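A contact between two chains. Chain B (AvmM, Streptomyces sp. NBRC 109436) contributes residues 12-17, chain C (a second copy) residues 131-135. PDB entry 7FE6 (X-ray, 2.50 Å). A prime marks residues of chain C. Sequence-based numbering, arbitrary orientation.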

ATOM      1  N   TYR B  12      13.311 -20.199   6.636  1.00 92.06           N
ATOM      2  CA  TYR B  12      13.684 -19.077   5.794  1.00 89.86           C
ATOM      3  C   TYR B  12      13.843 -19.525   4.344  1.00 92.22           C
ATOM      4  O   TYR B  12      14.033 -20.708   4.049  1.00 97.40           O
ATOM      5  N   ARG B  13      13.741 -18.562   3.436  1.00 91.32           N
ATOM      6  CA  ARG B  13      14.024 -18.765   2.024  1.00 93.79           C
ATOM      7  C   ARG B  13      15.324 -18.064   1.651  1.00 95.84           C
ATOM      8  O   ARG B  13      15.746 -17.112   2.315  1.00 93.98           O
ATOM      9  N   GLU B  14      15.968 -18.563   0.596  1.00 99.99           N
ATOM     10  CA  GLU B  14      17.277 -18.081   0.181  1.00 99.55           C
ATOM     11  C   GLU B  14      17.171 -17.084  -0.965  1.00101.37           C
ATOM     12  O   GLU B  14      16.703 -17.431  -2.055  1.00102.29           O
ATOM     13  N   TYR B  15      17.635 -15.861  -0.721  1.00101.07           N
ATOM     14  CA  TYR B  15      17.808 -14.851  -1.756  1.00100.37           C
ATOM     15  C   TYR B  15      19.231 -14.336  -1.648  1.00 99.00           C
ATOM     16  O   TYR B  15      19.628 -13.828  -0.594  1.00 96.70           O
ATOM     17  N   LYS B  16      19.995 -14.493  -2.730  1.00 99.10           N
ATOM     18  CA  LYS B  16      21.454 -14.296  -2.759  1.00 90.71           C
ATOM     19  C   LYS B  16      22.030 -15.198  -1.669  1.00 89.45           C
ATOM     20  O   LYS B  16      21.685 -16.392  -1.621  1.00 89.43           O
ATOM     21  N   GLY B  17      22.876 -14.693  -0.779  1.00 86.56           N
ATOM     22  CA  GLY B  17      23.386 -15.484   0.318  1.00 86.02           C
ATOM     23  C   GLY B  17      22.644 -15.307   1.623  1.00 87.26           C
ATOM     24  O   GLY B  17      23.146 -15.749   2.663  1.00 84.98           O
TER
ATOM     25  N   PRO C 131      12.142 -12.714 -12.642  1.00 55.24           N
ATOM     26  CA  PRO C 131      12.665 -13.688 -11.669  1.00 56.64           C
ATOM     27  C   PRO C 131      12.083 -13.449 -10.281  1.00 57.44           C
ATOM     28  O   PRO C 131      11.435 -12.438 -10.006  1.00 55.67           O
ATOM     29  N   GLU C 132      12.307 -14.406  -9.387  1.00 58.75           N
ATOM     30  CA  GLU C 132      11.752 -14.246  -8.055  1.00 59.04           C
ATOM     31  C   GLU C 132      12.342 -13.006  -7.395  1.00 60.83           C
ATOM     32  O   GLU C 132      13.535 -12.713  -7.535  1.00 62.19           O
ATOM     33  N   VAL C 133      11.468 -12.249  -6.727  1.00 58.16           N
ATOM     34  CA  VAL C 133      11.805 -11.060  -5.947  1.00 59.33           C
ATOM     35  C   VAL C 133      12.058  -9.868  -6.868  1.00 58.88           C
ATOM     36  O   VAL C 133      12.154  -8.729  -6.403  1.00 63.92           O
ATOM     37  N   GLU C 134      12.146 -10.092  -8.173  1.00 56.37           N
ATOM     38  CA  GLU C 134      12.393  -8.943  -9.037  1.00 54.10           C
ATOM     39  C   GLU C 134      11.080  -8.212  -9.305  1.00 49.80           C
ATOM     40  O   GLU C 134       9.990  -8.718  -9.018  1.00 51.32           O
ATOM     41  N   SER C 135      11.180  -7.005  -9.862  1.00 47.26           N
ATOM     42  CA  SER C 135       9.974  -6.215 -10.068  1.00 46.53           C
ATOM     43  C   SER C 135      10.125  -5.293 -11.266  1.00 45.96           C
ATOM     44  O   SER C 135      11.233  -4.918 -11.659  1.00 48.10           O
TER

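The strongest link is a salt bridge between Arg13 and Glu132′. Arg13 NH2 donates a hydrogen bond to Glu132′ OE1 at 3.2 Å, with an N-H...O angle of 147°. The carboxylate oxygen lies near the guanidinium plane, at its edge, where the N-H groups point. Both residues direct CA-to-CB toward the other stretch. Arg13 has chi1 p, chi2 t and chi3 m; Glu132′ has chi1 p and chi2 t. Arg13 NH1 is hydrogen-bonded elsewhere in the structure.

A second charged pair is looser. Lys16 NZ lies 4.3 Å from Glu134′ OE2, beyond a salt bridge. Both side chains leave the backbone sideways, but their ends come nearer to the opposing stretch. Each has chi1 and chi2 in m; Lys16 then extends through t and t. Glu134′ OE2 also sits at the edge of the Tyr15 ring, 3.7 Å from Tyr15 OH.

Tyr15 is the residue most covered by the other stretch. It points toward chain C with chi1 t. Val133′, also chi1 t, points back and places CG1 over one ring face. This is a CH-pi contact, 4.0 Å from CG1 to the centroid of the Tyr15 ring; the closest pair is Tyr15 CZ to Val133′ CG1, 3.8 Å.

Glu14 points away. The type II turn from Pro131′ to Glu134′ carries Glu132′ and Val133′ at its central positions.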

ATOM      1  CB  TYR B  12      14.989 -18.474   6.307  1.00 87.10           C
ATOM      2  CG  TYR B  12      14.864 -17.961   7.719  1.00 86.52           C
ATOM      3  CD1 TYR B  12      14.390 -16.682   7.981  1.00 82.75           C
ATOM      4  CD2 TYR B  12      15.170 -18.782   8.796  1.00 86.32           C
ATOM      5  CE1 TYR B  12      14.275 -16.222   9.276  1.00 83.79           C
ATOM      6  CE2 TYR B  12      15.041 -18.339  10.090  1.00 91.70           C
ATOM      7  CZ  TYR B  12      14.593 -17.059  10.332  1.00 89.99           C
ATOM      8  OH  TYR B  12      14.472 -16.632  11.638  1.00 90.90           O
ATOM      9  CB  ARG B  13      12.839 -18.276   1.184  1.00 96.30           C
ATOM     10  CG  ARG B  13      12.680 -16.772   1.053  1.00 95.26           C
ATOM     11  CD  ARG B  13      11.331 -16.474   0.405  1.00100.41           C
ATOM     12  NE  ARG B  13      11.203 -16.901  -0.988  1.00106.19           N
ATOM     13  CZ  ARG B  13      10.038 -16.928  -1.638  1.00104.61           C
ATOM     14  NH1 ARG B  13       8.925 -16.566  -1.003  1.00100.89           N
ATOM     15  NH2 ARG B  13       9.974 -17.321  -2.911  1.00102.22           N
ATOM     16  CB  GLU B  14      18.153 -19.258  -0.231  1.00103.39           C
ATOM     17  CG  GLU B  14      18.405 -20.254   0.879  1.00104.47           C
ATOM     18  CD  GLU B  14      19.433 -19.755   1.872  1.00104.53           C
ATOM     19  OE1 GLU B  14      19.708 -18.531   1.875  1.00 98.51           O
ATOM     20  OE2 GLU B  14      19.985 -20.591   2.626  1.00104.24           O
ATOM     21  CB  TYR B  15      16.790 -13.711  -1.620  1.00 98.92           C
ATOM     22  CG  TYR B  15      16.925 -12.581  -2.640  1.00101.09           C
ATOM     23  CD1 TYR B  15      16.803 -12.819  -4.013  1.00 99.67           C
ATOM     24  CD2 TYR B  15      17.126 -11.254  -2.221  1.00104.98           C
ATOM     25  CE1 TYR B  15      16.916 -11.764  -4.952  1.00100.88           C
ATOM     26  CE2 TYR B  15      17.237 -10.190  -3.146  1.00103.37           C
ATOM     27  CZ  TYR B  15      17.130 -10.451  -4.509  1.00104.21           C
ATOM     28  OH  TYR B  15      17.241  -9.416  -5.427  1.00 99.73           O
ATOM     29  CB  LYS B  16      21.803 -12.816  -2.646  1.00 86.92           C
ATOM     30  CG  LYS B  16      20.873 -11.878  -3.426  1.00 92.15           C
ATOM     31  CD  LYS B  16      20.869 -12.124  -4.930  1.00 91.65           C
ATOM     32  CE  LYS B  16      20.229 -10.942  -5.671  1.00 92.82           C
ATOM     33  NZ  LYS B  16      20.073 -11.167  -7.142  1.00 87.77           N
TER
ATOM     34  CB  PRO C 131      14.168 -13.415 -11.670  1.00 57.19           C
ATOM     35  CG  PRO C 131      14.415 -12.507 -12.851  1.00 55.09           C
ATOM     36  CD  PRO C 131      13.159 -11.737 -13.041  1.00 51.93           C
ATOM     37  CB  GLU C 132      11.978 -15.491  -7.192  1.00 63.72           C
ATOM     38  CG  GLU C 132      13.395 -15.800  -6.736  1.00 69.52           C
ATOM     39  CD  GLU C 132      13.417 -16.935  -5.704  1.00 79.47           C
ATOM     40  OE1 GLU C 132      12.440 -17.023  -4.924  1.00 83.14           O
ATOM     41  OE2 GLU C 132      14.383 -17.734  -5.670  1.00 78.02           O
ATOM     42  CB  VAL C 133      13.003 -11.317  -5.005  1.00 69.45           C
ATOM     43  CG1 VAL C 133      13.332 -10.086  -4.163  1.00 72.77           C
ATOM     44  CG2 VAL C 133      12.715 -12.489  -4.087  1.00 68.44           C
ATOM     45  CB  GLU C 134      13.062  -9.368 -10.348  1.00 54.69           C
ATOM     46  CG  GLU C 134      14.361 -10.164 -10.157  1.00 57.94           C
ATOM     47  CD  GLU C 134      15.487  -9.347  -9.573  1.00 64.05           C
ATOM     48  OE1 GLU C 134      15.404  -8.104  -9.638  1.00 68.50           O
ATOM     49  OE2 GLU C 134      16.440  -9.944  -9.017  1.00 73.37           O
ATOM     50  CB  SER C 135       9.621  -5.396  -8.821  1.00 45.83           C
ATOM     51  OG  SER C 135      10.368  -4.203  -8.764  1.00 43.05           O
TER